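Local coordinates for SusD superfamily protein (Bacteroides vulgatus ATCC 8482, PDB 3JQ0) that probably binds sugars or other nutrients at the bacterial outer membrane, at residues A[11-14]-A[15-19]; A[49-52]-A[53-57]; A[83-86]-A[87-91]; A[458-461]-A[462-466]. All coordinates share one frame; numbering follows the deposited sequence.

Interaction 1: A[11-14]-A[15-19]; sequences QFTA and FNTGL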
loop_
_atom_site.group_PDB
_atom_site.type_symbol
_atom_site.label_atom_id
_atom_site.label_comp_id
_atom_site.label_asym_id
_atom_site.label_seq_id
_atom_site.Cartn_x
_atom_site.Cartn_y
_atom_site.Cartn_z
ATOM N N GLN A 11 5.784 29.702 9.309
ATOM C CA GLN A 11 6.904 28.789 9.534
ATOM C C GLN A 11 6.387 27.411 9.967
ATOM O O GLN A 11 6.959 26.377 9.560
ATOM C CB GLN A 11 7.850 29.307 10.603
ATOM C CG GLN A 11 8.776 30.417 10.132
ATOM C CD GLN A 11 9.334 31.196 11.296
ATOM O OE1 GLN A 11 8.590 31.878 12.002
ATOM N NE2 GLN A 11 10.637 31.053 11.540
ATOM N N PHE A 12 5.326 27.383 10.791
ATOM C CA PHE A 12 4.651 26.099 11.082
ATOM C C PHE A 12 4.045 25.459 9.841
ATOM O O PHE A 12 4.202 24.242 9.655
ATOM C CB PHE A 12 3.614 26.270 12.200
ATOM C CG PHE A 12 4.236 26.491 13.545
ATOM C CD1 PHE A 12 4.544 27.769 14.015
ATOM C CD2 PHE A 12 4.512 25.411 14.352
ATOM C CE1 PHE A 12 5.123 27.932 15.244
ATOM C CE2 PHE A 12 5.111 25.559 15.567
ATOM C CZ PHE A 12 5.406 26.851 16.039
ATOM N N THR A 13 3.378 26.249 9.004
ATOM C CA THR A 13 2.794 25.739 7.772
ATOM C C THR A 13 3.895 25.109 6.905
ATOM O O THR A 13 3.737 23.997 6.386
ATOM C CB THR A 13 2.078 26.841 7.016
ATOM O OG1 THR A 13 1.002 27.332 7.822
ATOM C CG2 THR A 13 1.564 26.333 5.677
ATOM N N ALA A 14 5.008 25.829 6.745
ATOM C CA ALA A 14 6.101 25.372 5.897
ATOM C C ALA A 14 6.703 24.093 6.475
ATOM O O ALA A 14 7.042 23.168 5.745
ATOM C CB ALA A 14 7.172 26.465 5.778
ATOM N N PHE A 15 6.914 24.041 7.776
ATOM C CA PHE A 15 7.544 22.851 8.371
ATOM C C PHE A 15 6.629 21.619 8.231
ATOM O O PHE A 15 7.097 20.539 7.879
ATOM C CB PHE A 15 7.920 23.100 9.841
ATOM C CG PHE A 15 8.973 22.170 10.354
ATOM C CD1 PHE A 15 8.665 20.941 10.902
ATOM C CD2 PHE A 15 10.308 22.511 10.228
ATOM C CE1 PHE A 15 9.617 20.116 11.349
ATOM C CE2 PHE A 15 11.284 21.699 10.706
ATOM C CZ PHE A 15 10.933 20.480 11.285
ATOM N N ASN A 16 5.342 21.826 8.466
ATOM C CA ASN A 16 4.370 20.754 8.299
ATOM C C ASN A 16 4.340 20.244 6.856
ATOM O O ASN A 16 4.264 19.038 6.573
ATOM C CB ASN A 16 2.972 21.224 8.725
ATOM C CG ASN A 16 1.972 20.104 8.758
ATOM O OD1 ASN A 16 2.246 19.020 9.317
ATOM N ND2 ASN A 16 0.781 20.356 8.206
ATOM N N THR A 17 4.399 21.192 5.914
ATOM C CA THR A 17 4.423 20.852 4.515
ATOM C C THR A 17 5.691 20.016 4.226
ATOM O O THR A 17 5.649 19.009 3.504
ATOM C CB THR A 17 4.334 22.135 3.652
ATOM O OG1 THR A 17 3.089 22.757 3.962
ATOM C CG2 THR A 17 4.411 21.823 2.167
ATOM N N GLY A 18 6.815 20.426 4.818
ATOM C CA GLY A 18 8.040 19.685 4.680
ATOM C C GLY A 18 7.967 18.267 5.249
ATOM O O GLY A 18 8.541 17.327 4.642
ATOM N N LEU A 19 7.297 18.085 6.383
ATOM C CA LEU A 19 7.127 16.728 6.953
ATOM C C LEU A 19 6.398 15.847 5.954
ATOM O O LEU A 19 6.745 14.679 5.733
ATOM C CB LEU A 19 6.350 16.757 8.249
ATOM C CG LEU A 19 7.055 17.451 9.398
ATOM C CD1 LEU A 19 6.134 17.411 10.644
ATOM C CD2 LEU A 19 8.414 16.853 9.692
HETATM O O HOH W 1 0.470 22.848 6.645
#

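Interaction 2: A[49-52]-A[53-57]; sequences EASQ and GMERL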
loop_
_atom_site.group_PDB
_atom_site.type_symbol
_atom_site.label_atom_id
_atom_site.label_comp_id
_atom_site.label_asym_id
_atom_site.label_seq_id
_atom_site.Cartn_x
_atom_site.Cartn_y
_atom_site.Cartn_z
ATOM N N GLU A 49 14.639 -7.218 -19.189
ATOM C CA GLU A 49 15.455 -6.477 -18.233
ATOM C C GLU A 49 16.068 -7.390 -17.191
ATOM O O GLU A 49 15.406 -8.255 -16.647
ATOM C CB GLU A 49 14.627 -5.439 -17.485
ATOM C CG GLU A 49 14.012 -4.305 -18.301
ATOM C CD GLU A 49 12.639 -4.554 -18.833
ATOM O OE1 GLU A 49 12.306 -5.681 -19.171
ATOM O OE2 GLU A 49 11.893 -3.533 -18.898
ATOM N N ALA A 50 17.301 -7.083 -16.801
ATOM C CA ALA A 50 17.868 -7.607 -15.580
ATOM C C ALA A 50 17.064 -7.027 -14.412
ATOM O O ALA A 50 16.784 -5.838 -14.376
ATOM C CB ALA A 50 19.341 -7.220 -15.471
ATOM N N SER A 51 16.740 -7.853 -13.402
ATOM C CA SER A 51 16.005 -7.370 -12.241
ATOM C C SER A 51 16.893 -6.729 -11.188
ATOM O O SER A 51 16.381 -6.025 -10.327
ATOM C CB SER A 51 15.114 -8.451 -11.659
ATOM O OG SER A 51 15.811 -9.681 -11.496
ATOM N N GLN A 52 18.211 -6.885 -11.293
ATOM C CA GLN A 52 19.154 -6.097 -10.521
ATOM C C GLN A 52 18.898 -6.124 -9.041
ATOM O O GLN A 52 18.959 -5.097 -8.370
ATOM C CB GLN A 52 19.243 -4.679 -11.039
ATOM C CG GLN A 52 19.650 -4.572 -12.513
ATOM C CD GLN A 52 21.085 -4.871 -12.778
ATOM O OE1 GLN A 52 21.745 -5.578 -11.995
ATOM N NE2 GLN A 52 21.603 -4.362 -13.906
ATOM N N GLY A 53 18.578 -7.314 -8.530
ATOM C CA GLY A 53 18.399 -7.551 -7.107
ATOM C C GLY A 53 16.972 -7.376 -6.653
ATOM O O GLY A 53 16.633 -7.805 -5.559
HETATM N N MSE A 54 16.090 -6.803 -7.476
HETATM C CA MSE A 54 14.678 -6.695 -7.050
HETATM C C MSE A 54 14.066 -8.090 -6.814
HETATM O O MSE A 54 13.136 -8.209 -5.996
HETATM C CB MSE A 54 13.862 -5.926 -8.063
HETATM C CG MSE A 54 14.268 -4.494 -8.266
HETATM SE SE MSE A 54 14.542 -3.414 -6.709
HETATM C CE MSE A 54 12.897 -3.548 -5.928
ATOM N N GLU A 55 14.574 -9.110 -7.502
ATOM C CA GLU A 55 14.034 -10.442 -7.358
ATOM C C GLU A 55 14.203 -10.981 -5.946
ATOM O O GLU A 55 13.516 -11.937 -5.578
ATOM C CB GLU A 55 14.704 -11.391 -8.377
ATOM C CG GLU A 55 16.159 -11.754 -8.149
ATOM C CD GLU A 55 17.224 -10.703 -8.432
ATOM O OE1 GLU A 55 16.904 -9.645 -9.047
ATOM O OE2 GLU A 55 18.398 -10.943 -8.081
ATOM N N ARG A 56 15.116 -10.429 -5.163
ATOM C CA ARG A 56 15.282 -10.941 -3.817
ATOM C C ARG A 56 14.070 -10.702 -2.936
ATOM O O ARG A 56 13.942 -11.361 -1.912
ATOM C CB ARG A 56 16.526 -10.373 -3.170
ATOM C CG ARG A 56 17.768 -10.797 -3.870
ATOM C CD ARG A 56 18.945 -10.539 -2.965
ATOM N NE ARG A 56 20.181 -10.988 -3.568
ATOM C CZ ARG A 56 20.891 -12.005 -3.154
ATOM N NH1 ARG A 56 20.560 -12.660 -2.055
ATOM N NH2 ARG A 56 21.992 -12.302 -3.851
ATOM N N LEU A 57 13.201 -9.777 -3.343
ATOM C CA LEU A 57 11.923 -9.595 -2.641
ATOM C C LEU A 57 10.963 -10.768 -2.901
ATOM O O LEU A 57 10.656 -11.501 -1.954
ATOM C CB LEU A 57 11.324 -8.206 -2.886
ATOM C CG LEU A 57 12.197 -7.039 -2.494
ATOM C CD1 LEU A 57 11.471 -5.723 -2.705
ATOM C CD2 LEU A 57 12.794 -7.138 -1.127
#

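Interaction 3: A[83-86]-A[87-91]; sequences NQMI and AKTTE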
loop_
_atom_site.group_PDB
_atom_site.type_symbol
_atom_site.label_atom_id
_atom_site.label_comp_id
_atom_site.label_asym_id
_atom_site.label_seq_id
_atom_site.Cartn_x
_atom_site.Cartn_y
_atom_site.Cartn_z
ATOM N N ASN A 83 9.570 14.904 15.505
ATOM C CA ASN A 83 9.788 15.176 16.928
ATOM C C ASN A 83 10.007 16.658 17.221
ATOM O O ASN A 83 9.480 17.219 18.191
ATOM C CB ASN A 83 10.962 14.367 17.437
ATOM C CG ASN A 83 10.701 12.850 17.423
ATOM O OD1 ASN A 83 9.564 12.387 17.327
ATOM N ND2 ASN A 83 11.764 12.075 17.517
ATOM N N GLN A 84 10.745 17.320 16.348
ATOM C CA GLN A 84 10.887 18.769 16.409
ATOM C C GLN A 84 9.550 19.506 16.253
ATOM O O GLN A 84 9.235 20.390 17.055
ATOM C CB GLN A 84 11.879 19.212 15.344
ATOM C CG GLN A 84 12.145 20.702 15.316
ATOM C CD GLN A 84 13.189 21.119 14.313
ATOM O OE1 GLN A 84 13.761 20.284 13.597
ATOM N NE2 GLN A 84 13.423 22.420 14.232
HETATM N N MSE A 85 8.753 19.127 15.244
HETATM C CA MSE A 85 7.449 19.744 15.094
HETATM C C MSE A 85 6.602 19.574 16.346
HETATM O O MSE A 85 5.917 20.504 16.776
HETATM C CB MSE A 85 6.709 19.153 13.879
HETATM C CG MSE A 85 5.372 19.750 13.573
HETATM SE SE MSE A 85 5.556 21.550 12.883
HETATM C CE MSE A 85 3.649 21.921 12.598
ATOM N N ILE A 86 6.596 18.377 16.938
ATOM C CA ILE A 86 5.805 18.142 18.143
ATOM C C ILE A 86 6.226 19.114 19.261
ATOM O O ILE A 86 5.386 19.757 19.919
ATOM C CB ILE A 86 5.876 16.674 18.633
ATOM C CG1 ILE A 86 5.165 15.757 17.634
ATOM C CG2 ILE A 86 5.274 16.519 20.058
ATOM C CD1 ILE A 86 5.500 14.274 17.782
ATOM N N ALA A 87 7.521 19.199 19.479
ATOM C CA ALA A 87 8.005 20.085 20.552
ATOM C C ALA A 87 7.661 21.554 20.296
ATOM O O ALA A 87 7.108 22.244 21.176
ATOM C CB ALA A 87 9.478 19.925 20.720
ATOM N N LYS A 88 7.958 22.045 19.099
ATOM C CA LYS A 88 7.701 23.448 18.776
ATOM C C LYS A 88 6.227 23.826 18.785
ATOM O O LYS A 88 5.854 24.904 19.238
ATOM C CB LYS A 88 8.336 23.870 17.457
ATOM C CG LYS A 88 9.812 23.650 17.379
ATOM C CD LYS A 88 10.590 24.425 18.452
ATOM C CE LYS A 88 12.110 24.261 18.294
ATOM N NZ LYS A 88 12.853 25.123 19.302
ATOM N N THR A 89 5.390 22.914 18.299
ATOM C CA THR A 89 3.958 23.152 18.251
ATOM C C THR A 89 3.357 23.077 19.657
ATOM O O THR A 89 2.437 23.832 19.968
ATOM C CB THR A 89 3.287 22.167 17.294
ATOM O OG1 THR A 89 3.892 22.297 15.996
ATOM C CG2 THR A 89 1.794 22.391 17.161
ATOM N N THR A 90 3.840 22.157 20.479
ATOM C CA THR A 90 3.328 22.050 21.869
ATOM C C THR A 90 3.671 23.340 22.647
ATOM O O THR A 90 2.834 23.870 23.405
ATOM C CB THR A 90 3.891 20.814 22.576
ATOM O OG1 THR A 90 3.488 19.648 21.856
ATOM C CG2 THR A 90 3.397 20.702 24.051
ATOM N N GLU A 91 4.874 23.876 22.415
ATOM C CA GLU A 91 5.417 25.048 23.145
ATOM C C GLU A 91 4.830 26.379 22.689
ATOM O O GLU A 91 4.784 27.349 23.453
ATOM C CB GLU A 91 6.938 25.125 22.944
ATOM C CG GLU A 91 7.700 24.057 23.714
ATOM C CD GLU A 91 9.126 23.766 23.187
ATOM O OE1 GLU A 91 9.617 24.450 22.267
ATOM O OE2 GLU A 91 9.744 22.803 23.688
#

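Interaction 4: A[458-461]-A[462-466]; sequences DYVH and QYSSA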
loop_
_atom_site.group_PDB
_atom_site.type_symbol
_atom_site.label_atom_id
_atom_site.label_comp_id
_atom_site.label_asym_id
_atom_site.label_seq_id
_atom_site.Cartn_x
_atom_site.Cartn_y
_atom_site.Cartn_z
ATOM N N ASP A 458 0.833 -19.332 8.791
ATOM C CA ASP A 458 0.123 -20.221 7.878
ATOM C C ASP A 458 -0.211 -19.546 6.561
ATOM O O ASP A 458 -0.099 -20.164 5.505
ATOM C CB ASP A 458 -1.133 -20.743 8.516
ATOM C CG ASP A 458 -0.855 -21.641 9.741
ATOM O OD1 ASP A 458 0.232 -22.196 9.853
ATOM O OD2 ASP A 458 -1.808 -21.826 10.515
ATOM N N TYR A 459 -0.578 -18.260 6.636
ATOM C CA TYR A 459 -0.909 -17.496 5.451
ATOM C C TYR A 459 0.334 -16.986 4.715
ATOM O O TYR A 459 0.395 -17.042 3.485
ATOM C CB TYR A 459 -1.837 -16.336 5.821
ATOM C CG TYR A 459 -3.153 -16.810 6.405
ATOM C CD1 TYR A 459 -4.224 -17.195 5.627
ATOM C CD2 TYR A 459 -3.288 -17.019 7.772
ATOM C CE1 TYR A 459 -5.397 -17.700 6.205
ATOM C CE2 TYR A 459 -4.404 -17.538 8.341
ATOM C CZ TYR A 459 -5.482 -17.866 7.562
ATOM O OH TYR A 459 -6.652 -18.363 8.113
ATOM N N VAL A 460 1.329 -16.505 5.441
ATOM C CA VAL A 460 2.620 -16.174 4.850
ATOM C C VAL A 460 3.136 -17.348 4.022
ATOM O O VAL A 460 3.646 -17.146 2.914
ATOM C CB VAL A 460 3.633 -15.753 5.926
ATOM C CG1 VAL A 460 5.033 -15.632 5.325
ATOM C CG2 VAL A 460 3.222 -14.498 6.648
ATOM N N HIS A 461 3.058 -18.558 4.553
ATOM C CA HIS A 461 3.616 -19.715 3.891
ATOM C C HIS A 461 2.814 -20.111 2.657
ATOM O O HIS A 461 3.374 -20.599 1.694
ATOM C CB HIS A 461 3.765 -20.816 4.921
ATOM C CG HIS A 461 4.479 -22.034 4.429
ATOM N ND1 HIS A 461 5.655 -21.981 3.716
ATOM C CD2 HIS A 461 4.203 -23.342 4.604
ATOM C CE1 HIS A 461 6.069 -23.203 3.467
ATOM N NE2 HIS A 461 5.189 -24.051 3.964
ATOM N N GLN A 462 1.506 -19.935 2.695
ATOM C CA GLN A 462 0.689 -20.187 1.516
ATOM C C GLN A 462 1.020 -19.247 0.380
ATOM O O GLN A 462 0.979 -19.632 -0.806
ATOM C CB GLN A 462 -0.828 -19.985 1.836
ATOM C CG GLN A 462 -1.458 -21.040 2.662
ATOM C CD GLN A 462 -2.932 -20.872 2.921
ATOM O OE1 GLN A 462 -3.509 -21.790 3.501
ATOM N NE2 GLN A 462 -3.555 -19.756 2.562
ATOM N N TYR A 463 1.277 -17.971 0.722
ATOM C CA TYR A 463 1.253 -16.885 -0.247
ATOM C C TYR A 463 2.601 -16.160 -0.382
ATOM O O TYR A 463 2.656 -15.050 -0.874
ATOM C CB TYR A 463 0.123 -15.943 0.093
ATOM C CG TYR A 463 -1.277 -16.597 0.045
ATOM C CD1 TYR A 463 -1.663 -17.353 -1.058
ATOM C CD2 TYR A 463 -2.185 -16.372 1.073
ATOM C CE1 TYR A 463 -2.928 -17.912 -1.124
ATOM C CE2 TYR A 463 -3.428 -16.926 1.017
ATOM C CZ TYR A 463 -3.817 -17.678 -0.086
ATOM O OH TYR A 463 -5.096 -18.234 -0.158
ATOM N N SER A 464 3.674 -16.836 -0.027
ATOM C CA SER A 464 5.010 -16.337 -0.240
ATOM C C SER A 464 6.008 -17.448 -0.094
ATOM O O SER A 464 5.703 -18.499 0.469
ATOM C CB SER A 464 5.383 -15.233 0.772
ATOM O OG SER A 464 5.832 -15.758 2.015
ATOM N N SER A 465 7.249 -17.147 -0.469
ATOM C CA SER A 465 8.406 -18.034 -0.269
ATOM C C SER A 465 9.221 -17.669 0.976
ATOM O O SER A 465 10.317 -18.188 1.145
ATOM C CB SER A 465 9.282 -18.002 -1.482
ATOM O OG SER A 465 9.708 -16.666 -1.723
ATOM N N ALA A 466 8.665 -16.849 1.864
ATOM C CA ALA A 466 9.397 -16.468 3.070
ATOM C C ALA A 466 9.658 -17.657 3.974
ATOM O O ALA A 466 8.901 -18.612 4.002
ATOM C CB ALA A 466 8.631 -15.378 3.809
HETATM O O HOH W 2 6.889 -19.791 2.629
#

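Interaction 1: A[11-14]-A[15-19]
The flat carbonyl group of T13 is met on both faces by T17, one turn further along helix 9-25. The backbone N of T17 comes in at 2.9 Å from T13 O, tilted to one face, and the hydroxyl OG1 of T17 comes in at 2.8 Å from T13 O over the opposite face, 37° out of the plane. The threonine torsion makes this possible: OG1 lies beside its own backbone N and anti to the carbonyl carbon (chi1 -61°), which turns the hydroxyl back along the helix. The amide of N16 is a second flat group. Its ND2 donates to a water at 3.0 Å, and that water makes a weak bond to T13 O; E106, on helix 97-122, takes a further bond from ND2. The phenyl groups form the third set. F15 CB rests 3.4 Å from Q11 O, and with CG anti to the backbone N (chi1 -159°) the ring leads off toward Q81 and M85 of helix 75-91. W6 meets both phenyl rings, that of F12 edge-to-face and that of F15 at an oblique angle.

Behind these groups runs the regular i to i+4 ladder, in which N16 N donates to F12 O at 2.9 Å and G18 N to A14 O at 2.9 Å. This stretch thus has two characters. Its aromatic side packs against the neighbouring helices of the alpha-helical SusD fold, while its threonine flank spends a hydroxyl on a helix carbonyl, so the side-chain polarity of T17 is met within the helix itself.

Interaction 2: A[49-52]-A[53-57]
S51 meets E55 through their side chains and M54 through its backbone. Its OG sits between the backbone N and the carbonyl carbon (chi1 48°), and from there the hydroxyl donates to E55 OE1 at 2.7 Å, from above the carboxylate plane. E55 answers with a similarly folded start (chi1 70°) and a bend at its next torsion, which bring OE1 back to S51 and the turn. The carbonyl of S51 takes the M54 backbone N at 3.0 Å, a fairly straight bond, although the donor stands well above the carbonyl plane. Beside it, CG of M54, a selenomethionine, lies 3.3 Å from S51 O, and its bent chain goes on to Y28 and L32 of helix 27-34.

The M54 N to S51 O bond closes a type I' beta turn from S51 to M54, in the loop between strand 41-43 and helix 75-91, and the S51 to E55 side-chain bond reaches one residue past it. Q52 follows S51 as the first of its two central residues, with the positive phi that this turn demands. The bond to its CB points away, though CB itself lies 3.7 Å from G53 N. G53 is the second central residue, and its phi of 92° would jam a CB against the carbonyl O of Q52, so glycine is called for. The N of G53 also makes a weak bond to E55 OE1, 2.9 Å long, so one carboxylate oxygen gathers both a hydroxyl and a backbone amide. The 3-10 segment 54-56 follows, R56 N donating to G53 O at 3.1 Å.

Interaction 3: A[83-86]-A[87-91]
T89 and T90 each send a side-chain hydroxyl back to the carbonyl four residues earlier: T89 OG1 lies 2.8 Å from M85 O, and T90 OG1 lies 2.7 Å from I86 O. In both, OG1 stands beside its own backbone N (chi1 -57° in T89), and the backbone N bonds the same oxygen from the opposite face. Each carbonyl is therefore gripped twice.

Plain backbone bonds make up the second group. K88 N donates to Q84 O at 2.9 Å, almost straight, and A87 N to N83 O; both belong to the ordinary ladder of helix 75-91.

Van der Waals contacts of side-chain carbons with oxygens form the third. The selenomethionine M85 bends at its second torsion, which lays its terminal CE 3.4 Å from T89 OG1 as the two side chains cross. I86 and T90 instead run alongside each other, CG2 of I86 being 4.0 Å from T90 OG1. K88 folds its CG 3.3 Å from Q84 O. Beyond the helix, M85 and T89 face helix 9-25, and I86 faces helix 97-122.

Replacing T89 with an alanine would remove the hydroxyl, is likely to leave M85 O with its backbone donor alone, and would probably open a gap beside the M85 methyl. Near the C-terminal end of the helix, the buried T89 thus spends its hydroxyl on M85 O, while T90 makes the same kind of bond at an exposed position.

Interaction 4: A[458-461]-A[462-466]
An ST turn at S464 takes the chain out of helix 457-463, and its hydroxyl also bonds V460 O one turn back. S464 OG donates to V460 O at 2.7 Å from above the carbonyl plane and accepts from A466 N at 3.0 Å, which closes the turn. OG stands between the backbone N and the carbonyl carbon (chi1 83°), a torsion that lets it face V460 and A466 together. The backbone N of S464 lies close to V460 O but at a poor angle, so the hydroxyl makes the i to i+4 bond in its stead. V460 also packs its CG1 against A466 CB at 3.9 Å, next to W449 of helix 448-455.

Replacing S464 with an alanine would delete both bonds of OG and would probably leave A466 N without this acceptor and the turn less firmly fixed.

Elsewhere in the same turn, Y459 and Q462 run side by side with ring and amide planes 67° apart, Q462 NE2 being 4.0 Å from Y459 CD1. The polar end of Q462 is held by E432, which also bonds the hydroxyl of Y463. The CB of Q462 lies over the centre of the Y463 ring, 3.8 Å above its plane.

A water stands at the H461 ring edge, in the ring plane, 2.7 Å from ND1, and lies within hydrogen-bonding reach of S464 O and A466 O, which compete for its protons. H461 stacks on W457. A serine OG accepting from the amide two residues on defines the ST turn, and here it also donates back into the helix.

Interactions 1 and 3 hold the same corner of the fold: helix 9-25 packs on helix 75-91, the centres of the two contacts are about 12 Å apart, and F12 CE2 touches T89 OG1 at 3.5 Å. Interaction 3 is the more buried, interaction 1 only partly so. Both use threonine hydroxyls that double up on backbone carbonyls within a helix. Interaction 2 is a surface turn, where a charged side chain, not a helix carbonyl, collects the donors. Interaction 4, about 41 Å centre to centre from interaction 1 and on the other side of the chain's centre, uses a serine at a helix exit, with a water; its nearest atoms are about 5 Å from those of interaction 2.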